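Lipoprotein (Shewanella oneidensis, PDB 3LHN) is an NlpE-family lipoprotein of undetermined function, whose calycin-like beta barrel would be consistent with binding a lipid or another small hydrophobic ligand. Local coordinates at residues A[28-36]-A[47-55]; A[39-48]-A[58-66]. All coordinates share one frame; numbering follows the deposited sequence. Where two conformers were deposited one is given.

Overall arrangement
Contacts 1 and 2 are successive hairpin pairings in one closed antiparallel barrel of eight strands. Strand 44-51 serves both: its 47-51 part pairs with strand 31-37 in contact 1, and its 44-48 part pairs with strand 56-64 in contact 2, so T47 and T48 take part in each. The centres of the two contacts lie about 16 Å apart. The centre of contact 1 lies about 7 Å from the centre of the chain, that of contact 2 about 13 Å, out where the loop holding the C39-C42 disulfide meets a second subunit. A glycerol, probably from the crystallisation liquor, comes within about 3 Å of G44 at the nearest atoms; no natural ligand is identified.

Contact 1 (A[28-36]-A[47-55]); sequences DWPGVYEGV and TTLTLQADN
W29 reaches across to the 47-55 segment with the far rim of its indole. Its CZ3 comes to 3.3 Å from the backbone O of Q52, at the edge of the ring and near its plane, while CE3 sits 4.1 Å from CB of L51, whose side chain crosses the indole at about a right angle. A chi1 of 55°, which sets CG between the backbone N and the carbonyl carbon, swings the ring over to this turn. The indole also passes N55, ring and amide planes 35° apart; NE1 of W29 bonds to Q24, and OD1 of N55 to W79.

Y33 lies on the same face of the sheet as L49 and L51. Its ring turns an edge to O of L49, with CD1 3.5 Å away, and CE1 meets CD1 of L51, again with the side chains nearly perpendicular. At its far end OH gives a 2.6 Å bond to O of W29, 19° out of that carbonyl's plane, which ties the phenol to the loop leading into its own strand. L101 and L121 pack against this layer from other strands.

The other face carries V32, E34, T48 and T50. V32 spreads its methyls over two threonines: CG1 touches CG2 of T48 at 3.6 Å, and CG2 lies at the same distance from OG1 of T50. E34 runs alongside T48, its carboxylate going on to a salt bridge with K124.

Beneath these side chains, G31, Y33 and G35 each exchange two backbone bonds with L51, L49 and T47; the backbone angles of G31 would jam a CB against the preceding carbonyl. This is antiparallel hairpin pairing with alternating faces, as expected for the wall of a calycin-like barrel.

Contact 2 (A[39-48]-A[58-66]); sequences CASCEGIQTT and ELKSIYLGK
C39 and C42, joined by a disulfide, both present sulfur to the edge of the Y63 ring. SG of C39 lies 3.7 Å from CD2 of Y63, in the ring plane, and SG of C42 reaches the same carbon at 3.8 Å, so the bridge lies along the CD2 edge of the phenol. C39 also bonds through its carbonyl to Y119 of the second subunit.

At E43 the backbone N makes a long bond of 3.3 Å to O of L64, from above the carbonyl plane. The E43 side chain, extended, crosses L64 obliquely and ends at T112 of the second subunit. G44 follows, its O accepting a nearly straight bond (170°) from N of L64, whose CB and CG press close to that oxygen.

I45 lies side by side with Y63 and covers one face of its ring. CG2 stands over the centre, 4.0 Å from the centroid, in a CH-pi contact, while CD1 touches CE2 at 3.5 Å; chi1 of -46° sets CG1 beside the backbone N and CG2 anti to it, and both branches rest on that face. Replacing Y63 by an alanine would probably leave both disulfide sulfurs and the I45 methyls without their aromatic partner and open a gap beside them.

Q46 exchanges two backbone bonds with I62, and its extended side chain brings OE1 near CD2 of L64. On the opposite face from Q46, OG1 of T47 donates to O of I45, from above that carbonyl's plane, and receives a bond from a water that lies 2.7 Å from OG of S61, while CG2 of T47 meets CD1 of L59. T48 closes the run with a backbone bond in each direction to K60. The whole is an antiparallel hairpin of the calycin-type barrel, its disulfide-closed CxxC loop folded back on a strand tyrosine.

Contact 1 (A[28-36]-A[47-55])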
ATOM      1  N   ASP A  28     -15.138 -24.368  12.671  1.00  7.11           N
ATOM      2  CA  ASP A  28     -14.916 -23.714  13.957  1.00  8.18           C
ATOM      3  C   ASP A  28     -13.804 -22.689  13.634  1.00  8.69           C
ATOM      4  O   ASP A  28     -12.618 -22.861  13.962  1.00  9.78           O
ATOM      5  CB  ASP A  28     -14.496 -24.660  15.076  1.00 11.11           C
ATOM      6  CG  ASP A  28     -14.243 -23.911  16.386  1.00 17.13           C
ATOM      7  OD1 ASP A  28     -14.751 -22.793  16.508  1.00 19.83           O
ATOM      8  OD2 ASP A  28     -13.548 -24.479  17.249  1.00 22.43           O
ATOM      9  N   TRP A  29     -14.187 -21.634  12.947  1.00  7.05           N
ATOM     10  CA  TRP A  29     -13.230 -20.619  12.457  1.00  7.08           C
ATOM     11  C   TRP A  29     -12.854 -19.519  13.463  1.00  7.78           C
ATOM     12  O   TRP A  29     -11.801 -18.973  13.336  1.00  7.88           O
ATOM     13  CB  TRP A  29     -13.635 -20.017  11.093  1.00  7.13           C
ATOM     14  CG  TRP A  29     -15.034 -19.422  11.087  1.00  7.94           C
ATOM     15  CD1 TRP A  29     -16.185 -20.023  10.669  1.00  7.14           C
ATOM     16  CD2 TRP A  29     -15.414 -18.137  11.590  1.00  7.27           C
ATOM     17  NE1 TRP A  29     -17.259 -19.207  10.906  1.00  8.01           N
ATOM     18  CE2 TRP A  29     -16.815 -18.036  11.443  1.00  8.07           C
ATOM     19  CE3 TRP A  29     -14.709 -17.064  12.170  1.00  7.43           C
ATOM     20  CZ2 TRP A  29     -17.523 -16.904  11.822  1.00  8.71           C
ATOM     21  CZ3 TRP A  29     -15.410 -15.954  12.548  1.00  8.59           C
ATOM     22  CH2 TRP A  29     -16.815 -15.888  12.388  1.00  8.21           C
ATOM     23  N   PRO A  30     -13.714 -19.152  14.424  1.00  6.54           N
ATOM     24  CA  PRO A  30     -13.245 -18.158  15.439  1.00  7.74           C
ATOM     25  C   PRO A  30     -11.985 -18.721  16.117  1.00  8.41           C
ATOM     26  O   PRO A  30     -11.947 -19.868  16.501  1.00  9.16           O
ATOM     27  CB  PRO A  30     -14.446 -18.024  16.389  1.00  7.77           C
ATOM     28  CG  PRO A  30     -15.609 -18.383  15.562  1.00  7.76           C
ATOM     29  CD  PRO A  30     -15.125 -19.539  14.688  1.00  6.96           C
ATOM     30  N   GLY A  31     -10.971 -17.898  16.223  1.00  7.33           N
ATOM     31  CA  GLY A  31      -9.725 -18.331  16.795  1.00  8.01           C
ATOM     32  C   GLY A  31      -8.551 -17.530  16.301  1.00  6.95           C
ATOM     33  O   GLY A  31      -8.711 -16.468  15.685  1.00  7.89           O
ATOM     34  N   VAL A  32      -7.368 -18.031  16.627  1.00  6.75           N
ATOM     35  CA  VAL A  32      -6.117 -17.368  16.406  1.00  6.10           C
ATOM     36  C   VAL A  32      -5.286 -18.120  15.400  1.00  6.21           C
ATOM     37  O   VAL A  32      -5.091 -19.328  15.522  1.00  7.77           O
ATOM     38  CB  VAL A  32      -5.333 -17.281  17.730  1.00  6.55           C
ATOM     39  CG1 VAL A  32      -3.974 -16.562  17.567  1.00  9.00           C
ATOM     40  CG2 VAL A  32      -6.185 -16.585  18.815  1.00  8.15           C
ATOM     41  N   TYR A  33      -4.790 -17.438  14.398  1.00  6.45           N
ATOM     42  CA  TYR A  33      -4.023 -18.020  13.295  1.00  6.42           C
ATOM     43  C   TYR A  33      -2.703 -17.329  13.162  1.00  8.38           C
ATOM     44  O   TYR A  33      -2.634 -16.072  13.308  1.00  8.76           O
ATOM     45  CB  TYR A  33      -4.830 -17.856  12.003  1.00  6.73           C
ATOM     46  CG  TYR A  33      -6.209 -18.498  12.028  1.00  6.59           C
ATOM     47  CD1 TYR A  33      -7.310 -17.808  12.565  1.00  6.68           C
ATOM     48  CD2 TYR A  33      -6.411 -19.755  11.464  1.00  7.39           C
ATOM     49  CE1 TYR A  33      -8.540 -18.389  12.618  1.00  8.20           C
ATOM     50  CE2 TYR A  33      -7.648 -20.345  11.472  1.00  7.14           C
ATOM     51  CZ  TYR A  33      -8.713 -19.643  12.053  1.00  8.29           C
ATOM     52  OH  TYR A  33      -9.985 -20.222  12.022  1.00  8.82           O
ATOM     53  N   GLU A  34      -1.645 -18.096  12.915  1.00  7.65           N
ATOM     54  CA  GLU A  34      -0.305 -17.544  12.901  1.00  8.84           C
ATOM     55  C   GLU A  34       0.500 -18.022  11.713  1.00  7.58           C
ATOM     56  O   GLU A  34       0.328 -19.173  11.230  1.00  8.82           O
ATOM     57  CB  GLU A  34       0.424 -18.007  14.173  1.00 11.38           C
ATOM     58  CG  GLU A  34      -0.182 -17.481  15.458  1.00 16.35           C
ATOM     59  CD  GLU A  34       0.504 -17.973  16.727  1.00 20.06           C
ATOM     60  OE1 GLU A  34       1.225 -18.974  16.699  1.00 25.21           O
ATOM     61  OE2 GLU A  34       0.258 -17.382  17.782  1.00 25.12           O
ATOM     62  N   GLY A  35       1.383 -17.168  11.226  1.00  7.80           N
ATOM     63  CA  GLY A  35       2.318 -17.552  10.203  1.00  7.64           C
ATOM     64  C   GLY A  35       3.319 -16.449   9.978  1.00  8.55           C
ATOM     65  O   GLY A  35       3.279 -15.450  10.669  1.00 10.29           O
ATOM     66  N   VAL A  36       4.254 -16.665   9.061  1.00  8.47           N
ATOM     67  CA  VAL A  36       5.239 -15.661   8.695  1.00  9.55           C
ATOM     68  C   VAL A  36       5.079 -15.412   7.185  1.00  8.55           C
ATOM     69  O   VAL A  36       5.420 -16.253   6.365  1.00 10.07           O
ATOM     70  CB  VAL A  36       6.669 -16.034   9.027  1.00 10.08           C
ATOM     71  CG1 VAL A  36       7.598 -14.821   8.623  1.00 11.66           C
ATOM     72  CG2 VAL A  36       6.851 -16.380  10.533  1.00 12.81           C
ATOM     73  N   THR A  47       2.896 -12.882  11.723  1.00  8.27           N
ATOM     74  CA  THR A  47       1.496 -12.491  11.754  1.00  8.61           C
ATOM     75  C   THR A  47       0.662 -13.315  12.702  1.00  7.90           C
ATOM     76  O   THR A  47       0.783 -14.538  12.744  1.00  9.08           O
ATOM     77  CB  THR A  47       0.917 -12.668  10.329  1.00 10.64           C
ATOM     78  OG1 THR A  47       1.651 -11.839   9.433  1.00 11.99           O
ATOM     79  CG2 THR A  47      -0.606 -12.329  10.259  1.00 11.48           C
ATOM     80  N   THR A  48      -0.183 -12.662  13.465  1.00  7.66           N
ATOM     81  CA  THR A  48      -1.172 -13.295  14.359  1.00  7.60           C
ATOM     82  C   THR A  48      -2.502 -12.632  14.067  1.00  8.33           C
ATOM     83  O   THR A  48      -2.651 -11.409  14.205  1.00  8.75           O
ATOM     84  CB  THR A  48      -0.797 -13.104  15.847  1.00  9.79           C
ATOM     85  OG1 THR A  48       0.566 -13.524  16.074  1.00 11.64           O
ATOM     86  CG2 THR A  48      -1.757 -13.898  16.740  1.00 10.75           C
ATOM     87  N   LEU A  49      -3.454 -13.410  13.553  1.00  6.91           N
ATOM     88  CA  LEU A  49      -4.786 -12.894  13.168  1.00  7.18           C
ATOM     89  C   LEU A  49      -5.811 -13.646  13.982  1.00  7.14           C
ATOM     90  O   LEU A  49      -5.910 -14.862  13.916  1.00  7.25           O
ATOM     91  CB  LEU A  49      -4.990 -13.079  11.677  1.00  7.87           C
ATOM     92  CG  LEU A  49      -6.352 -12.703  11.131  1.00  8.41           C
ATOM     93  CD1 LEU A  49      -6.773 -11.248  11.524  1.00  8.28           C
ATOM     94  CD2 LEU A  49      -6.336 -12.847   9.596  1.00  9.13           C
ATOM     95  N   THR A  50      -6.573 -12.877  14.758  1.00  6.48           N
ATOM     96  CA  THR A  50      -7.603 -13.384  15.675  1.00  7.64           C
ATOM     97  C   THR A  50      -8.963 -12.985  15.116  1.00  6.75           C
ATOM     98  O   THR A  50      -9.234 -11.806  14.950  1.00  7.52           O
ATOM     99  CB  THR A  50      -7.435 -12.867  17.096  1.00  8.31           C
ATOM    100  OG1 THR A  50      -6.137 -13.227  17.559  1.00 10.19           O
ATOM    101  CG2 THR A  50      -8.459 -13.487  18.003  1.00  9.58           C
ATOM    102  N   LEU A  51      -9.823 -13.962  14.872  1.00  6.67           N
ATOM    103  CA  LEU A  51     -11.177 -13.760  14.368  1.00  6.58           C
ATOM    104  C   LEU A  51     -12.182 -14.089  15.454  1.00  8.08           C
ATOM    105  O   LEU A  51     -12.071 -15.113  16.133  1.00  7.30           O
ATOM    106  CB  LEU A  51     -11.484 -14.666  13.170  1.00  6.88           C
ATOM    107  CG  LEU A  51     -10.507 -14.632  11.998  1.00  8.52           C
ATOM    108  CD1 LEU A  51     -11.058 -15.575  10.882  1.00  7.73           C
ATOM    109  CD2 LEU A  51     -10.283 -13.204  11.441  1.00  8.04           C
ATOM    110  N   GLN A  52     -13.170 -13.244  15.652  1.00  7.82           N
ATOM    111  CA  GLN A  52     -14.300 -13.536  16.538  1.00  8.32           C
ATOM    112  C   GLN A  52     -15.562 -13.876  15.770  1.00  7.78           C
ATOM    113  O   GLN A  52     -15.764 -13.413  14.644  1.00  7.81           O
ATOM    114  CB  GLN A  52     -14.607 -12.331  17.428  1.00  9.71           C
ATOM    115  CG  GLN A  52     -13.458 -11.777  18.149  1.00 11.26           C
ATOM    116  CD  GLN A  52     -12.818 -12.712  19.150  1.00 11.60           C
ATOM    117  OE1 GLN A  52     -13.456 -13.661  19.680  1.00 14.14           O
ATOM    118  NE2 GLN A  52     -11.555 -12.405  19.476  1.00 13.38           N
ATOM    119  N   ALA A  53     -16.483 -14.585  16.430  1.00  7.64           N
ATOM    120  CA  ALA A  53     -17.745 -15.009  15.839  1.00  7.53           C
ATOM    121  C   ALA A  53     -18.572 -13.839  15.366  1.00  8.00           C
ATOM    122  O   ALA A  53     -19.386 -13.986  14.431  1.00  9.51           O
ATOM    123  CB  ALA A  53     -18.561 -15.851  16.864  1.00  8.09           C
ATOM    124  N   ASP A  54     -18.416 -12.656  15.995  1.00  7.81           N
ATOM    125  CA  ASP A  54     -19.173 -11.462  15.588  1.00  8.28           C
ATOM    126  C   ASP A  54     -18.565 -10.677  14.422  1.00  9.37           C
ATOM    127  O   ASP A  54     -18.974  -9.558  14.125  1.00  9.19           O
ATOM    128  CB  ASP A  54     -19.425 -10.576  16.808  1.00  8.34           C
ATOM    129  CG  ASP A  54     -18.175  -9.941  17.330  1.00  9.20           C
ATOM    130  OD1 ASP A  54     -17.095 -10.075  16.727  1.00  8.84           O
ATOM    131  OD2 ASP A  54     -18.283  -9.277  18.401  1.00 11.01           O
ATOM    132  N   ASN A  55     -17.603 -11.305  13.781  1.00  8.83           N
ATOM    133  CA  ASN A  55     -16.942 -10.783  12.589  1.00  8.55           C
ATOM    134  C   ASN A  55     -16.054  -9.595  12.892  1.00  9.15           C
ATOM    135  O   ASN A  55     -15.843  -8.724  12.055  1.00 12.68           O
ATOM    136  CB  ASN A  55     -17.945 -10.467  11.471  1.00  9.64           C
ATOM    137  CG  ASN A  55     -18.579 -11.678  10.900  1.00 10.60           C
ATOM    138  OD1 ASN A  55     -18.157 -12.810  11.111  1.00 10.06           O
ATOM    139  ND2 ASN A  55     -19.612 -11.451  10.095  1.00 14.18           N
TER

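Contact 2 (A[39-48]-A[58-66])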
ATOM      1  N   CYS A  39       7.295 -10.410   2.894  1.00  9.11           N
ATOM      2  CA  CYS A  39       7.290  -8.960   3.108  1.00  9.31           C
ATOM      3  C   CYS A  39       7.852  -8.278   1.881  1.00 10.06           C
ATOM      4  O   CYS A  39       8.875  -8.695   1.388  1.00  9.05           O
ATOM      5  CB  CYS A  39       8.148  -8.668   4.314  1.00  9.39           C
ATOM      6  SG  CYS A  39       8.162  -6.935   4.837  1.00 11.22           S
ATOM      7  N   ALA A  40       7.192  -7.250   1.367  1.00  8.95           N
ATOM      8  CA  ALA A  40       7.698  -6.581   0.161  1.00  8.21           C
ATOM      9  C   ALA A  40       9.114  -6.035   0.321  1.00  8.31           C
ATOM     10  O   ALA A  40       9.905  -6.058  -0.633  1.00  7.68           O
ATOM     11  CB  ALA A  40       6.782  -5.453  -0.260  1.00 11.14           C
ATOM     12  N   SER A  41       9.455  -5.554   1.515  1.00  9.48           N
ATOM     13  CA  SER A  41      10.804  -4.982   1.684  1.00 10.50           C
ATOM     14  C   SER A  41      11.383  -5.215   3.054  1.00 10.90           C
ATOM     15  O   SER A  41      12.034  -4.347   3.631  1.00 11.19           O
ATOM     16  CB  SER A  41      10.812  -3.477   1.360  1.00 12.94           C
ATOM     17  OG  SER A  41      10.000  -2.808   2.284  1.00 16.18           O
ATOM     18  N   CYS A  42      11.230  -6.436   3.517  1.00  9.08           N
ATOM     19  CA  CYS A  42      11.763  -6.833   4.814  1.00  9.72           C
ATOM     20  C   CYS A  42      11.817  -8.336   4.888  1.00  9.56           C
ATOM     21  O   CYS A  42      11.361  -9.035   3.984  1.00  8.33           O
ATOM     22  CB  CYS A  42      10.960  -6.195   5.933  1.00 10.62           C
ATOM     23  SG  CYS A  42       9.467  -7.018   6.504  1.00 11.02           S
ATOM     24  N   GLU A  43      12.373  -8.827   5.985  1.00  8.90           N
ATOM     25  CA  GLU A  43      12.622 -10.248   6.112  1.00  9.28           C
ATOM     26  C   GLU A  43      11.351 -11.085   6.021  1.00  9.52           C
ATOM     27  O   GLU A  43      11.333 -12.182   5.455  1.00  9.24           O
ATOM     28  CB  GLU A  43      13.349 -10.489   7.441  1.00  9.68           C
ATOM     29  CG  GLU A  43      13.341 -11.951   7.849  1.00 12.60           C
ATOM     30  CD  GLU A  43      14.202 -12.247   9.045  1.00 15.54           C
ATOM     31  OE1 GLU A  43      15.169 -11.507   9.298  1.00 17.62           O
ATOM     32  OE2 GLU A  43      13.929 -13.294   9.649  1.00 20.13           O
ATOM     33  N   GLY A  44      10.263 -10.622   6.640  1.00  8.45           N
ATOM     34  CA  GLY A  44       9.039 -11.357   6.656  1.00  8.86           C
ATOM     35  C   GLY A  44       8.088 -10.697   7.652  1.00  8.12           C
ATOM     36  O   GLY A  44       8.508  -9.807   8.382  1.00  9.43           O
ATOM     37  N   ILE A  45       6.845 -11.150   7.670  1.00  8.62           N
ATOM     38  CA  ILE A  45       5.845 -10.532   8.537  1.00  8.24           C
ATOM     39  C   ILE A  45       5.311 -11.610   9.484  1.00  8.83           C
ATOM     40  O   ILE A  45       4.502 -12.459   9.059  1.00  9.03           O
ATOM     41  CB  ILE A  45       4.685  -9.903   7.790  1.00  9.52           C
ATOM     42  CG1 ILE A  45       5.143  -9.056   6.592  1.00 10.61           C
ATOM     43  CG2 ILE A  45       3.889  -9.024   8.753  1.00 10.19           C
ATOM     44  CD1 ILE A  45       3.977  -8.580   5.721  1.00 13.38           C
ATOM     45  N   GLN A  46       5.773 -11.603  10.726  1.00  8.18           N
ATOM     46  CA  GLN A  46       5.276 -12.561  11.708  1.00  8.77           C
ATOM     47  C   GLN A  46       3.883 -12.108  12.089  1.00  8.21           C
ATOM     48  O   GLN A  46       3.707 -11.063  12.723  1.00  9.43           O
ATOM     49  CB  GLN A  46       6.216 -12.602  12.885  1.00 12.10           C
ATOM     50  CG  GLN A  46       5.830 -13.518  14.007  1.00 16.01           C
ATOM     51  CD  GLN A  46       6.948 -13.680  15.052  1.00 20.49           C
ATOM     52  OE1 GLN A  46       8.151 -13.706  14.731  1.00 24.45           O
ATOM     53  NE2 GLN A  46       6.545 -13.777  16.302  1.00 25.12           N
ATOM     54  N   THR A  47       2.896 -12.882  11.723  1.00  8.27           N
ATOM     55  CA  THR A  47       1.496 -12.491  11.754  1.00  8.61           C
ATOM     56  C   THR A  47       0.662 -13.315  12.702  1.00  7.90           C
ATOM     57  O   THR A  47       0.783 -14.538  12.744  1.00  9.08           O
ATOM     58  CB  THR A  47       0.917 -12.668  10.329  1.00 10.64           C
ATOM     59  OG1 THR A  47       1.651 -11.839   9.433  1.00 11.99           O
ATOM     60  CG2 THR A  47      -0.606 -12.329  10.259  1.00 11.48           C
ATOM     61  N   THR A  48      -0.183 -12.662  13.465  1.00  7.66           N
ATOM     62  CA  THR A  48      -1.172 -13.295  14.359  1.00  7.60           C
ATOM     63  C   THR A  48      -2.502 -12.632  14.067  1.00  8.33           C
ATOM     64  O   THR A  48      -2.651 -11.409  14.205  1.00  8.75           O
ATOM     65  CB  THR A  48      -0.797 -13.104  15.847  1.00  9.79           C
ATOM     66  OG1 THR A  48       0.566 -13.524  16.074  1.00 11.64           O
ATOM     67  CG2 THR A  48      -1.757 -13.898  16.740  1.00 10.75           C
ATOM     68  N   GLU A  58      -8.637  -8.919  15.265  1.00  7.03           N
ATOM     69  CA  GLU A  58      -7.414  -8.229  15.714  1.00  8.79           C
ATOM     70  C   GLU A  58      -6.228  -8.826  14.998  1.00  8.50           C
ATOM     71  O   GLU A  58      -6.117 -10.050  14.945  1.00  9.07           O
ATOM     72  CB  GLU A  58      -7.251  -8.330  17.232  1.00 12.48           C
ATOM     73  CG  GLU A  58      -8.295  -7.635  18.072  1.00 17.89           C
ATOM     74  CD  GLU A  58      -7.833  -7.381  19.513  1.00 23.26           C
ATOM     75  OE1 GLU A  58      -6.812  -7.982  19.956  1.00 26.50           O
ATOM     76  OE2 GLU A  58      -8.477  -6.517  20.187  1.00 27.63           O
ATOM     77  N   LEU A  59      -5.362  -7.988  14.435  1.00  9.15           N
ATOM     78  CA  LEU A  59      -4.226  -8.444  13.663  1.00  9.31           C
ATOM     79  C   LEU A  59      -2.983  -7.855  14.303  1.00 10.27           C
ATOM     80  O   LEU A  59      -2.964  -6.643  14.655  1.00  9.93           O
ATOM     81  CB  LEU A  59      -4.346  -7.964  12.226  1.00 11.58           C
ATOM     82  CG  LEU A  59      -3.192  -8.184  11.265  1.00 12.74           C
ATOM     83  CD1 LEU A  59      -2.964  -9.674  10.970  1.00 13.73           C
ATOM     84  CD2 LEU A  59      -3.395  -7.383   9.925  1.00 15.74           C
ATOM     85  N   LYS A  60      -1.985  -8.689  14.584  0.70  9.48           N
ATOM     86  CA  LYS A  60      -0.662  -8.209  14.936  0.70  9.71           C
ATOM     87  C   LYS A  60       0.290  -8.649  13.833  0.70  9.42           C
ATOM     88  O   LYS A  60       0.301  -9.815  13.398  0.70  9.40           O
ATOM     89  CB  LYS A  60      -0.219  -8.733  16.289  0.70  9.98           C
ATOM     90  CG  LYS A  60       1.206  -8.305  16.637  0.70 12.11           C
ATOM     91  CD  LYS A  60       1.598  -8.940  17.969  0.70 14.58           C
ATOM     92  CE  LYS A  60       2.800  -8.314  18.586  0.70 15.94           C
ATOM     93  NZ  LYS A  60       3.048  -9.095  19.858  0.70 18.97           N
ATOM     94  N   SER A  61       1.131  -7.732  13.420  1.00  9.78           N
ATOM     95  CA  SER A  61       2.112  -7.979  12.338  1.00  9.34           C
ATOM     96  C   SER A  61       3.454  -7.449  12.787  1.00 10.57           C
ATOM     97  O   SER A  61       3.570  -6.247  12.972  1.00 12.21           O
ATOM     98  CB  SER A  61       1.735  -7.238  11.053  1.00 11.33           C
ATOM     99  OG  SER A  61       0.429  -7.597  10.579  1.00 13.73           O
ATOM    100  N   ILE A  62       4.439  -8.314  13.016  1.00  9.35           N
ATOM    101  CA  ILE A  62       5.798  -7.873  13.301  1.00 10.04           C
ATOM    102  C   ILE A  62       6.594  -7.966  12.025  1.00  9.47           C
ATOM    103  O   ILE A  62       6.798  -9.058  11.443  1.00  9.21           O
ATOM    104  CB  ILE A  62       6.469  -8.724  14.368  1.00 11.75           C
ATOM    105  CG1 ILE A  62       5.549  -8.771  15.613  1.00 14.10           C
ATOM    106  CG2 ILE A  62       7.873  -8.236  14.676  1.00 12.37           C
ATOM    107  CD1 ILE A  62       6.157  -9.566  16.753  1.00 17.95           C
ATOM    108  N   TYR A  63       7.005  -6.796  11.531  1.00  9.15           N
ATOM    109  CA  TYR A  63       7.837  -6.710  10.351  1.00  9.05           C
ATOM    110  C   TYR A  63       9.271  -6.967  10.787  1.00  9.58           C
ATOM    111  O   TYR A  63       9.914  -6.142  11.440  1.00 11.32           O
ATOM    112  CB  TYR A  63       7.636  -5.365   9.668  1.00  9.29           C
ATOM    113  CG  TYR A  63       6.303  -5.263   8.994  1.00 10.66           C
ATOM    114  CD1 TYR A  63       5.128  -4.966   9.679  1.00 11.95           C
ATOM    115  CD2 TYR A  63       6.187  -5.497   7.643  1.00 12.17           C
ATOM    116  CE1 TYR A  63       3.885  -4.925   9.015  1.00 13.15           C
ATOM    117  CE2 TYR A  63       4.977  -5.445   6.997  1.00 13.41           C
ATOM    118  CZ  TYR A  63       3.830  -5.162   7.673  1.00 14.40           C
ATOM    119  OH  TYR A  63       2.636  -5.129   6.975  1.00 17.19           O
ATOM    120  N   LEU A  64       9.775  -8.117  10.401  1.00  9.70           N
ATOM    121  CA  LEU A  64      11.052  -8.650  10.843  1.00 11.25           C
ATOM    122  C   LEU A  64      12.202  -8.012  10.071  1.00 12.38           C
ATOM    123  O   LEU A  64      12.034  -7.515   8.957  1.00 11.41           O
ATOM    124  CB  LEU A  64      11.105 -10.160  10.599  1.00 11.20           C
ATOM    125  CG  LEU A  64       9.996 -10.939  11.287  1.00 12.35           C
ATOM    126  CD1 LEU A  64      10.029 -12.388  10.776  1.00 13.05           C
ATOM    127  CD2 LEU A  64      10.085 -10.804  12.837  1.00 12.86           C
ATOM    128  N   GLY A  65      13.377  -8.068  10.673  1.00 14.05           N
ATOM    129  CA  GLY A  65      14.604  -7.595  10.054  1.00 14.36           C
ATOM    130  C   GLY A  65      15.384  -6.654  10.926  1.00 14.92           C
ATOM    131  O   GLY A  65      15.105  -6.479  12.124  1.00 14.36           O
ATOM    132  N   LYS A  66      16.338  -5.993  10.288  0.50 13.92           N
ATOM    133  CA  LYS A  66      17.254  -5.099  10.969  0.50 15.36           C
ATOM    134  C   LYS A  66      16.534  -3.834  11.467  0.50 16.54           C
ATOM    135  O   LYS A  66      17.043  -3.119  12.339  0.50 15.79           O
ATOM    136  CB  LYS A  66      18.431  -4.774  10.020  0.50 14.91           C
ATOM    137  CG  LYS A  66      19.362  -5.992   9.644  0.50 14.83           C
ATOM    138  CD  LYS A  66      20.251  -5.764   8.356  0.50 14.32           C
TER
HETATM  139  O   HOH W   1       0.236  -9.576   8.811  1.00 16.71           O